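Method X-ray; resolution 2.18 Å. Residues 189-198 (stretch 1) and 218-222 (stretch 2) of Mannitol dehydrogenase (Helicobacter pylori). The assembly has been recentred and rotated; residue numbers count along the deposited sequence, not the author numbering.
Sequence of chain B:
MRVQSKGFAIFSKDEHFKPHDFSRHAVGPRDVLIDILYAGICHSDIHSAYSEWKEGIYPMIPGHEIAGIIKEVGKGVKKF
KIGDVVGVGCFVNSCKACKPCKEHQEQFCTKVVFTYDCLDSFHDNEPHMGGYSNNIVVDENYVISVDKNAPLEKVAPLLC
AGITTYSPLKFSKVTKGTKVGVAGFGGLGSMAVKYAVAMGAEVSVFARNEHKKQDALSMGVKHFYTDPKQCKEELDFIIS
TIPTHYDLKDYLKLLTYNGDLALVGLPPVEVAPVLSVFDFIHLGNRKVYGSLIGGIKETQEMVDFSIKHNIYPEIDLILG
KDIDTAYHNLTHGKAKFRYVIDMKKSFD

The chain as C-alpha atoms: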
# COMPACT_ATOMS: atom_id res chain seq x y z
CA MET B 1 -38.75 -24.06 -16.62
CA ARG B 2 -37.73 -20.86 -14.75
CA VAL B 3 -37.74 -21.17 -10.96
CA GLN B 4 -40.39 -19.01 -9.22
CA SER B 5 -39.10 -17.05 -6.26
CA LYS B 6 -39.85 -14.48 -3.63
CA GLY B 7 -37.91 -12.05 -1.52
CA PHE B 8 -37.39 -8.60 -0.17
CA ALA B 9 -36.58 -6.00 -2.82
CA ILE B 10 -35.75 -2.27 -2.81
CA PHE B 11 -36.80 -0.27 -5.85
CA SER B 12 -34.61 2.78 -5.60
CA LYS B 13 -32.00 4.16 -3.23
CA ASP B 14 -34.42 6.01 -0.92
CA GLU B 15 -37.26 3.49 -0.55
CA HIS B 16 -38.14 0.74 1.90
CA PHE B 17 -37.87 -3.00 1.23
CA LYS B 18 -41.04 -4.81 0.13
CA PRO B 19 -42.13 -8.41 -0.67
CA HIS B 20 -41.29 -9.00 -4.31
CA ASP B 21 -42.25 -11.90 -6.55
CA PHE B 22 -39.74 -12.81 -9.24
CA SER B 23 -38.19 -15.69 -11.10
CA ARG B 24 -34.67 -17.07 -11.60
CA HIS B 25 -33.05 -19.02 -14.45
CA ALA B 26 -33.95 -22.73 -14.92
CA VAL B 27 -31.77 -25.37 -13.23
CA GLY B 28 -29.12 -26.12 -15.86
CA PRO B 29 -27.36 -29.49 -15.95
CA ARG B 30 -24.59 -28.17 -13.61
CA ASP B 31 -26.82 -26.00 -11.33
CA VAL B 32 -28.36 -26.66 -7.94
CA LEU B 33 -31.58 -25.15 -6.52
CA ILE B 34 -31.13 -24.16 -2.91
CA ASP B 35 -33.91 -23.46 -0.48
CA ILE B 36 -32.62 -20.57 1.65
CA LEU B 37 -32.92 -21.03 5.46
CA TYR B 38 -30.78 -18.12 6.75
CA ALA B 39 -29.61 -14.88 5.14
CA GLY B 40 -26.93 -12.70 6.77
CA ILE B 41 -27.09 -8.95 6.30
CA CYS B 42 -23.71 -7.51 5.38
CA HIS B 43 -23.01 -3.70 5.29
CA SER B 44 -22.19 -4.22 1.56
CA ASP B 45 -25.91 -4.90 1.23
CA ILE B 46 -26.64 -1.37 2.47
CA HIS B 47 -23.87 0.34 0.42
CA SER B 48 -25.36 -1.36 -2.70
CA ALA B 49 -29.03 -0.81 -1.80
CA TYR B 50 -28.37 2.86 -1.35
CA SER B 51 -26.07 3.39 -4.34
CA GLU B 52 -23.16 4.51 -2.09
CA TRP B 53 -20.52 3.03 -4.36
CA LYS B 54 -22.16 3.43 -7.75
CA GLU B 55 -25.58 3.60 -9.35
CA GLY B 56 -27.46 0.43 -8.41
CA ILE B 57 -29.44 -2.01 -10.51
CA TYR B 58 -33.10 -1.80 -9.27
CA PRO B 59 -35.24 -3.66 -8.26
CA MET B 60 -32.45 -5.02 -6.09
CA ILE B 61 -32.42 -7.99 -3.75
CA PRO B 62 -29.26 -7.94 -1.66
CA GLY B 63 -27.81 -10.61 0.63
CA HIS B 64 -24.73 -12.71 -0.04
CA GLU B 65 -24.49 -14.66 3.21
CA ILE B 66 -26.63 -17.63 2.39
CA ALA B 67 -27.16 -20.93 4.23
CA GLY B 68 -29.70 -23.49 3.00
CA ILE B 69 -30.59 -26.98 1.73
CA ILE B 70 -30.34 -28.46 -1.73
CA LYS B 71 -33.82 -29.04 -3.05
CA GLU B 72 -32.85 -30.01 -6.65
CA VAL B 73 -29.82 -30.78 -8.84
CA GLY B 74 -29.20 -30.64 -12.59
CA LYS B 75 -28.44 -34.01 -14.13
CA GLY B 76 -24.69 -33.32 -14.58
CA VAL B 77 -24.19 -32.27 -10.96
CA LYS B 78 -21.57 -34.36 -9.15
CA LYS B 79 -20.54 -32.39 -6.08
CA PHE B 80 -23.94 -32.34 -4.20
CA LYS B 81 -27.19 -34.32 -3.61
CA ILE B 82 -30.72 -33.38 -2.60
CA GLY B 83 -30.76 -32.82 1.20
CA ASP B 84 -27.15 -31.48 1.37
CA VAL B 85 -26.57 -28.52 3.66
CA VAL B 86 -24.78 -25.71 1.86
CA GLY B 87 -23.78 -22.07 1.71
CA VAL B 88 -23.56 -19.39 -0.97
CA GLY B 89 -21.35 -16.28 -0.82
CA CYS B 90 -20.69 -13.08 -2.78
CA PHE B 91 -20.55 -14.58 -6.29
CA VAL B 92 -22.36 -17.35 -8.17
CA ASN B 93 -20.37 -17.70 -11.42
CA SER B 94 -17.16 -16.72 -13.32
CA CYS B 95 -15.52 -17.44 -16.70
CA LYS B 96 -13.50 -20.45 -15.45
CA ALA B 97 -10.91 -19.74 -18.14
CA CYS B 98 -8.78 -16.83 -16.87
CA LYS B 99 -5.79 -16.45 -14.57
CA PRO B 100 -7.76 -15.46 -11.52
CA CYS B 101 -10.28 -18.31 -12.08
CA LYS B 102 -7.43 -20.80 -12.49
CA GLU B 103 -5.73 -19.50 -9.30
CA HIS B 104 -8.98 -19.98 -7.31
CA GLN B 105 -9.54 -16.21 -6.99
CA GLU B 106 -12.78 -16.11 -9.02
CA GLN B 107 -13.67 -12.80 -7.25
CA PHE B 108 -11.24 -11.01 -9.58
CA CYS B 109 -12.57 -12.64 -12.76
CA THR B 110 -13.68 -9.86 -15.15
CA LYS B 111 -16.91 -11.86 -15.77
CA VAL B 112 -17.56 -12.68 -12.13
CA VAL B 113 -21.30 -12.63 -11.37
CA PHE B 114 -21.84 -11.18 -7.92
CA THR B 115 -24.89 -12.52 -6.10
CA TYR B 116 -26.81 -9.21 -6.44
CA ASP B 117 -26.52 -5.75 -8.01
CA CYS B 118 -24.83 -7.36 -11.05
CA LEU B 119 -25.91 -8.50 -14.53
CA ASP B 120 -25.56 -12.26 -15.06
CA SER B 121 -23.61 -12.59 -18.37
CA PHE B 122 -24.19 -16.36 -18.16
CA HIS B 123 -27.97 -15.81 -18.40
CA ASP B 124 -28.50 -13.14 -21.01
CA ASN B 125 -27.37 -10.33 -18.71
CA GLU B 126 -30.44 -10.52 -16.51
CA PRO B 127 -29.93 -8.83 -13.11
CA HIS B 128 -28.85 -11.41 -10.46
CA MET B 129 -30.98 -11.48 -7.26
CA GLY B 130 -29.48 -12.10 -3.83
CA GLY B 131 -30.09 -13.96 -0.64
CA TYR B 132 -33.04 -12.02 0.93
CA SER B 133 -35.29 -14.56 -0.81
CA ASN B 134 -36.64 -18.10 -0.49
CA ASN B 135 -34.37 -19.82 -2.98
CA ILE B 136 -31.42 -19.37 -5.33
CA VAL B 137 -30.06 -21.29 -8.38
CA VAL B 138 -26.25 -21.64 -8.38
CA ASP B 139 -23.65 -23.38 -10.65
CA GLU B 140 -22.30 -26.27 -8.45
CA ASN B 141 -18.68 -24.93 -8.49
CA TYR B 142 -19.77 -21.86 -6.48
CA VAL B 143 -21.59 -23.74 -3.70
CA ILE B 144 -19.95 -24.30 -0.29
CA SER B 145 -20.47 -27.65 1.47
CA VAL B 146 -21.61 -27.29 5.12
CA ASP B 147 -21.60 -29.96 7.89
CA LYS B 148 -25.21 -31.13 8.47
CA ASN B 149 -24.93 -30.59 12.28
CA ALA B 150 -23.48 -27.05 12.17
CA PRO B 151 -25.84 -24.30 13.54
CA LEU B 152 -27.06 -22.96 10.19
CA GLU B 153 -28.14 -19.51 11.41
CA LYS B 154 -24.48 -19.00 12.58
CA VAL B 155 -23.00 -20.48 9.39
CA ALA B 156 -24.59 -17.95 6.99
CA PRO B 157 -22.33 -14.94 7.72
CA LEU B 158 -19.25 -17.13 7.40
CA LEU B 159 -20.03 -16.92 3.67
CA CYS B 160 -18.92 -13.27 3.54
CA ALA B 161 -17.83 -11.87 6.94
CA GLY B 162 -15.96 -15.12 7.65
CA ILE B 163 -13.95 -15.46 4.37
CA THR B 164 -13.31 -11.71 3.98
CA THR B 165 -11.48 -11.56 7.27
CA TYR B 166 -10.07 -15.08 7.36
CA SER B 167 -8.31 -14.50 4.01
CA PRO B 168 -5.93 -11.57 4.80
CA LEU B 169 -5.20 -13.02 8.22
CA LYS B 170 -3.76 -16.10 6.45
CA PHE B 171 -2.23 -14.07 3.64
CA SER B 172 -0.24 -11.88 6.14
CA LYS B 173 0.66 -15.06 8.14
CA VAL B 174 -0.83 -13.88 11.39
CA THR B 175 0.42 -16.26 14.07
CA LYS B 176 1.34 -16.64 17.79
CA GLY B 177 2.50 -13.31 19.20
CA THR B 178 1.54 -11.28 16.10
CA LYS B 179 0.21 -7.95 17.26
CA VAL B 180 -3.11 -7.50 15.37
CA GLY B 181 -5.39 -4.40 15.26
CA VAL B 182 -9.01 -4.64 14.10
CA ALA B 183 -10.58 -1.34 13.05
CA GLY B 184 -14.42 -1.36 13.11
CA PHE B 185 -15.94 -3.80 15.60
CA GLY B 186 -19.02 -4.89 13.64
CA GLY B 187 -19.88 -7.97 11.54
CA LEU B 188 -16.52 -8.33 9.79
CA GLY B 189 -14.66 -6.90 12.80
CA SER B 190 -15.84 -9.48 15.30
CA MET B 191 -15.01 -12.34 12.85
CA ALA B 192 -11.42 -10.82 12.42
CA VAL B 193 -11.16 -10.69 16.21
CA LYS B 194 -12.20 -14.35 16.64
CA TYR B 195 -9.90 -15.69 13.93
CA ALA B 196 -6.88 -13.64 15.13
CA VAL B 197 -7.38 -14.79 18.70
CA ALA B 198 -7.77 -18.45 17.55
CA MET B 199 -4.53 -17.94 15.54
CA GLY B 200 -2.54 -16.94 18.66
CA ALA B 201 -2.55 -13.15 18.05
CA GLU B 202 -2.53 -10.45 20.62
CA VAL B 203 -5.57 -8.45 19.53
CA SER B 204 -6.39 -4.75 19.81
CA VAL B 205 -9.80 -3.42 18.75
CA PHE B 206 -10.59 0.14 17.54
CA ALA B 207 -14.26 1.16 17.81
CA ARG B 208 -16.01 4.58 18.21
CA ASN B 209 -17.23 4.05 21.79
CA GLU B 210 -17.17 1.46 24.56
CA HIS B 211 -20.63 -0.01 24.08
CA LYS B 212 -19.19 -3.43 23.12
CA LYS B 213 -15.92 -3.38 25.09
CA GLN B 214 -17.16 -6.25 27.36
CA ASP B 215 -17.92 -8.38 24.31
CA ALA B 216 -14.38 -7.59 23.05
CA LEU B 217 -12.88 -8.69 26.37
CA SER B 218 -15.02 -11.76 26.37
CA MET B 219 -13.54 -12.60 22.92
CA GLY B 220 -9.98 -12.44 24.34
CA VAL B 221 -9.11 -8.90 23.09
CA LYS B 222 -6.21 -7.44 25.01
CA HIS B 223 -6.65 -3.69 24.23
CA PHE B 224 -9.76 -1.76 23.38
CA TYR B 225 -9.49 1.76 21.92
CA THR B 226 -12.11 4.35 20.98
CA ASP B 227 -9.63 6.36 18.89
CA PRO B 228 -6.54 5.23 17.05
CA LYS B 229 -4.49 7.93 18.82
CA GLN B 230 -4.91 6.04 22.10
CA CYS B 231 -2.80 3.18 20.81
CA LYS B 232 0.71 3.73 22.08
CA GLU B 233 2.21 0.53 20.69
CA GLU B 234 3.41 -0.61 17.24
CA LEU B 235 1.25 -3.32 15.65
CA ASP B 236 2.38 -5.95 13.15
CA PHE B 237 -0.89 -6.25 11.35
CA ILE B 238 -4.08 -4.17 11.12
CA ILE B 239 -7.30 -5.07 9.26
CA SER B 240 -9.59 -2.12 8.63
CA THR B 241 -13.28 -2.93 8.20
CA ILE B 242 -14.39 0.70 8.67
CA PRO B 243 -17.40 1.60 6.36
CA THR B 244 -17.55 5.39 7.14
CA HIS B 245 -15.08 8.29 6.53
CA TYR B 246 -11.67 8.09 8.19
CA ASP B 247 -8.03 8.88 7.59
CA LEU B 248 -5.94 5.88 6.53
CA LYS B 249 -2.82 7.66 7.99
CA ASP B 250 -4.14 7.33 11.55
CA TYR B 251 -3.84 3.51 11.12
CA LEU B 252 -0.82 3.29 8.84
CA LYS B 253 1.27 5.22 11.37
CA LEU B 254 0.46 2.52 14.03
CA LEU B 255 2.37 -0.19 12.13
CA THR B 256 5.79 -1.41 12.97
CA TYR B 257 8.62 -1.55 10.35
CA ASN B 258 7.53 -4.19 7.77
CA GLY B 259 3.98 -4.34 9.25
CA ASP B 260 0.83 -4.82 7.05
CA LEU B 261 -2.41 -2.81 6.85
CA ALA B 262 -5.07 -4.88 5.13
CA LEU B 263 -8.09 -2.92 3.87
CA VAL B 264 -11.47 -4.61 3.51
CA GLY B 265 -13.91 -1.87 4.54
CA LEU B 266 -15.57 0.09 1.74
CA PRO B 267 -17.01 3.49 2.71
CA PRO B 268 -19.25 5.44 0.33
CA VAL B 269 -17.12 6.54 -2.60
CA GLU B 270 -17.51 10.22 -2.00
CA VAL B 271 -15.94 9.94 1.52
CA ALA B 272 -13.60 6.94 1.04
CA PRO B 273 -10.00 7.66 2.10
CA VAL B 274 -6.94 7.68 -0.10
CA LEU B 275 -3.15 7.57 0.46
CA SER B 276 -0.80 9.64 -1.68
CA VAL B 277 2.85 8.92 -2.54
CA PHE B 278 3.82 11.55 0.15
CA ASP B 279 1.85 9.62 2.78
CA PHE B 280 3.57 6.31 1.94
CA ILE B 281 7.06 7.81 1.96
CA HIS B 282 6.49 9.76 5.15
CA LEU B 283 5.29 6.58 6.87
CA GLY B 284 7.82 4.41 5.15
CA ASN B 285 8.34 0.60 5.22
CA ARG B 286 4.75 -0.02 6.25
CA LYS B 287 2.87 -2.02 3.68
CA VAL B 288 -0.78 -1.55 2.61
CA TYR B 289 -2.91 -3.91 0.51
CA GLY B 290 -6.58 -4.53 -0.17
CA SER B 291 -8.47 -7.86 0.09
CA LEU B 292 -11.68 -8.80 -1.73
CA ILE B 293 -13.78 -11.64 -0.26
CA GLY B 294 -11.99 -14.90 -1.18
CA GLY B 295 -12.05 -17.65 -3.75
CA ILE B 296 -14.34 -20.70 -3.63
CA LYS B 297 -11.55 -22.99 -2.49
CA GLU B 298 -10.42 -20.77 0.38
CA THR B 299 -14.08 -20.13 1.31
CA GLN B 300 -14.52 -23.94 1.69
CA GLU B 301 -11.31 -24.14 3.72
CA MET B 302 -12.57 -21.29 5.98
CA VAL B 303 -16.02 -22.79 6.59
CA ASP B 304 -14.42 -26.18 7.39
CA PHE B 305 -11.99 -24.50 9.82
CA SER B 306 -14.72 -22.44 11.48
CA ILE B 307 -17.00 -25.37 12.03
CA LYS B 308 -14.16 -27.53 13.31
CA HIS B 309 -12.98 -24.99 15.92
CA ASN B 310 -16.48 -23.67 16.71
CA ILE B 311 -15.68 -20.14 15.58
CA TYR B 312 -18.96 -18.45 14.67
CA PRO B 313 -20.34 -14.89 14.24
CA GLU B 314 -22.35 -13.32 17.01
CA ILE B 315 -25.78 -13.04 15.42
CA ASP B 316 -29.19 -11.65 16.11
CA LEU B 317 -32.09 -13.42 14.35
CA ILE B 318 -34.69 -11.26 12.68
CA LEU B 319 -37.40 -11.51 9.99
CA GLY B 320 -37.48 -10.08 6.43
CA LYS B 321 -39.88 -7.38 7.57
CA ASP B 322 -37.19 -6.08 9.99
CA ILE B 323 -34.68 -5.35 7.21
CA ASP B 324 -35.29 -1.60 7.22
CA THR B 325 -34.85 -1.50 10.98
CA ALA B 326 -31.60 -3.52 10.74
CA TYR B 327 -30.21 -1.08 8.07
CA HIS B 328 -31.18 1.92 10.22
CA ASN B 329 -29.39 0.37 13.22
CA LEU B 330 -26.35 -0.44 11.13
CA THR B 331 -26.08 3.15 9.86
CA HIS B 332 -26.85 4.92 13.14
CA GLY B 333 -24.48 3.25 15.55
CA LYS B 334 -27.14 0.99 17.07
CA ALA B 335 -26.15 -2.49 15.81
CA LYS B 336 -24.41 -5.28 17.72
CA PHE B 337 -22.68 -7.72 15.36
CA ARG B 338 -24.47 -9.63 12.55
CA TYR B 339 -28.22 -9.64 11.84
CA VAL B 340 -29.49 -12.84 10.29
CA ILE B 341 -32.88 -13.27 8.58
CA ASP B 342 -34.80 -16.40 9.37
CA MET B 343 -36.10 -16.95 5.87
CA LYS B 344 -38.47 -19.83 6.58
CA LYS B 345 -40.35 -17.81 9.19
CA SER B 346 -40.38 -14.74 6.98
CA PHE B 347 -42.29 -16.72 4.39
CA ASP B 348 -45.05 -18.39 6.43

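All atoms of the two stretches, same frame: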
# COMPACT_ATOMS: atom_id res chain seq x y z
N GLY B 189 -15.59 -7.13 11.71
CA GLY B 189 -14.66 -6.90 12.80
C GLY B 189 -14.62 -8.02 13.82
O GLY B 189 -13.56 -8.51 14.19
N SER B 190 -15.78 -8.38 14.34
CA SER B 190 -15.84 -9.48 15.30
C SER B 190 -15.36 -10.82 14.71
O SER B 190 -14.72 -11.61 15.42
CB SER B 190 -17.28 -9.63 15.86
OG SER B 190 -18.14 -10.02 14.81
N MET B 191 -15.66 -11.13 13.45
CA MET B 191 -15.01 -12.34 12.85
C MET B 191 -13.46 -12.24 12.85
O MET B 191 -12.76 -13.23 13.16
CB MET B 191 -15.52 -12.60 11.41
CG MET B 191 -16.95 -13.08 11.37
SD MET B 191 -17.31 -14.39 12.56
CE MET B 191 -16.25 -15.76 12.10
N ALA B 192 -12.93 -11.07 12.47
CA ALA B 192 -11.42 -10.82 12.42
C ALA B 192 -10.85 -11.05 13.82
O ALA B 192 -9.82 -11.72 14.00
CB ALA B 192 -11.12 -9.37 12.04
N VAL B 193 -11.52 -10.45 14.81
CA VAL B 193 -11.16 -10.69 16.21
C VAL B 193 -11.10 -12.19 16.60
O VAL B 193 -10.12 -12.66 17.15
CB VAL B 193 -12.07 -9.90 17.19
CG1 VAL B 193 -11.85 -10.43 18.67
CG2 VAL B 193 -11.77 -8.41 17.14
N LYS B 194 -12.16 -12.95 16.30
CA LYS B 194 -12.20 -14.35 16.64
C LYS B 194 -11.11 -15.17 15.95
O LYS B 194 -10.45 -15.97 16.60
CB LYS B 194 -13.57 -14.97 16.36
CG LYS B 194 -14.64 -14.40 17.30
CD LYS B 194 -16.02 -14.44 16.65
CE LYS B 194 -17.13 -14.29 17.66
NZ LYS B 194 -17.56 -15.63 18.10
N TYR B 195 -10.93 -14.96 14.65
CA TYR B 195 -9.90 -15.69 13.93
C TYR B 195 -8.53 -15.32 14.49
O TYR B 195 -7.73 -16.19 14.74
CB TYR B 195 -9.95 -15.41 12.39
CG TYR B 195 -11.16 -16.03 11.70
CD1 TYR B 195 -11.94 -15.29 10.77
CD2 TYR B 195 -11.52 -17.35 11.96
CE1 TYR B 195 -13.06 -15.84 10.17
CE2 TYR B 195 -12.60 -17.93 11.33
CZ TYR B 195 -13.38 -17.17 10.45
OH TYR B 195 -14.48 -17.78 9.87
N ALA B 196 -8.25 -14.02 14.66
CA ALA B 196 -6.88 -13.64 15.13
C ALA B 196 -6.58 -14.19 16.50
O ALA B 196 -5.50 -14.68 16.71
CB ALA B 196 -6.64 -12.12 15.09
N VAL B 197 -7.56 -14.16 17.40
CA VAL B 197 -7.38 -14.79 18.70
C VAL B 197 -7.15 -16.31 18.56
O VAL B 197 -6.22 -16.84 19.16
CB VAL B 197 -8.59 -14.59 19.66
CG1 VAL B 197 -8.38 -15.42 21.04
CG2 VAL B 197 -8.82 -13.15 19.93
N ALA B 198 -7.97 -17.00 17.77
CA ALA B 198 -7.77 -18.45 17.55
C ALA B 198 -6.39 -18.74 16.92
O ALA B 198 -5.86 -19.82 17.09
CB ALA B 198 -8.88 -18.99 16.65
N SER B 218 -14.53 -10.41 26.29
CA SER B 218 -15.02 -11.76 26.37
C SER B 218 -14.45 -12.60 25.19
O SER B 218 -14.25 -13.81 25.30
CB SER B 218 -16.52 -11.69 26.31
OG SER B 218 -17.01 -12.97 26.47
N MET B 219 -14.21 -11.94 24.06
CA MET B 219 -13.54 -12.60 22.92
C MET B 219 -12.01 -12.79 23.07
O MET B 219 -11.39 -13.39 22.18
CB MET B 219 -13.81 -11.82 21.64
CG MET B 219 -15.24 -11.96 21.18
SD MET B 219 -15.56 -10.82 19.82
CE MET B 219 -17.34 -10.73 20.02
N GLY B 220 -11.40 -12.28 24.13
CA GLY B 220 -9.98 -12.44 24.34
C GLY B 220 -9.13 -11.23 23.86
O GLY B 220 -7.91 -11.32 23.77
N VAL B 221 -9.79 -10.12 23.53
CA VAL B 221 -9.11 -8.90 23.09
C VAL B 221 -8.31 -8.35 24.25
O VAL B 221 -8.79 -8.36 25.41
CB VAL B 221 -10.13 -7.87 22.62
CG1 VAL B 221 -9.48 -6.52 22.39
CG2 VAL B 221 -10.75 -8.37 21.31
N LYS B 222 -7.09 -7.90 23.95
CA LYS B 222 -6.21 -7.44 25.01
C LYS B 222 -6.27 -5.90 25.19
O LYS B 222 -6.10 -5.41 26.30
CB LYS B 222 -4.78 -7.98 24.82
CG LYS B 222 -4.29 -9.06 25.99
CD LYS B 222 -5.03 -10.51 26.03
CE LYS B 222 -4.03 -11.73 25.96
NZ LYS B 222 -3.20 -11.79 24.65

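Stretch 1 is helical throughout, with i to i+4 bonds running from V193 N to G189 O (2.9 Å) through A198 N to K194 O (2.9 Å). Its backbone polar groups are thus largely spent internally, and no hydrogen bond crosses to stretch 2. The backbones come closest where K194 CA lies 6.7 Å from M219 CA and V197 CA 6.6 Å from G220 CA. The contact is one of packing, burying 264 Å² in total, of which M219 alone contributes 95 Å².

Along the helix, the contacting residues S190, V193, K194 and V197 follow the 3-4 spacing that places side chains on one face. S190 comes first: its CB lies 4.3 Å from M219 CE, while its OG is hydrogen-bonded elsewhere in the structure. V193 points toward stretch 2, and its CG1 sits 3.8 Å from M219 CB and 3.5 Å from V221 CG2, so one methyl touches two apolar side chains. K194 offers its aliphatic part, CE lying 4.3 Å from M219 CE. The extended M219 side chain (chi2 and chi3 both t) carries its terminal methyl to both S190 and K194.

At V197, CG2 approaches M219 O to 3.4 Å, a van der Waals contact. G220, the first residue past the helix leading into stretch 2 to leave helical phi/psi, takes a positive phi of 97° in a Schellman motif; an ideal CB on it would lie 3.3 Å from V197 CG1 and crowd the preceding carbonyl O.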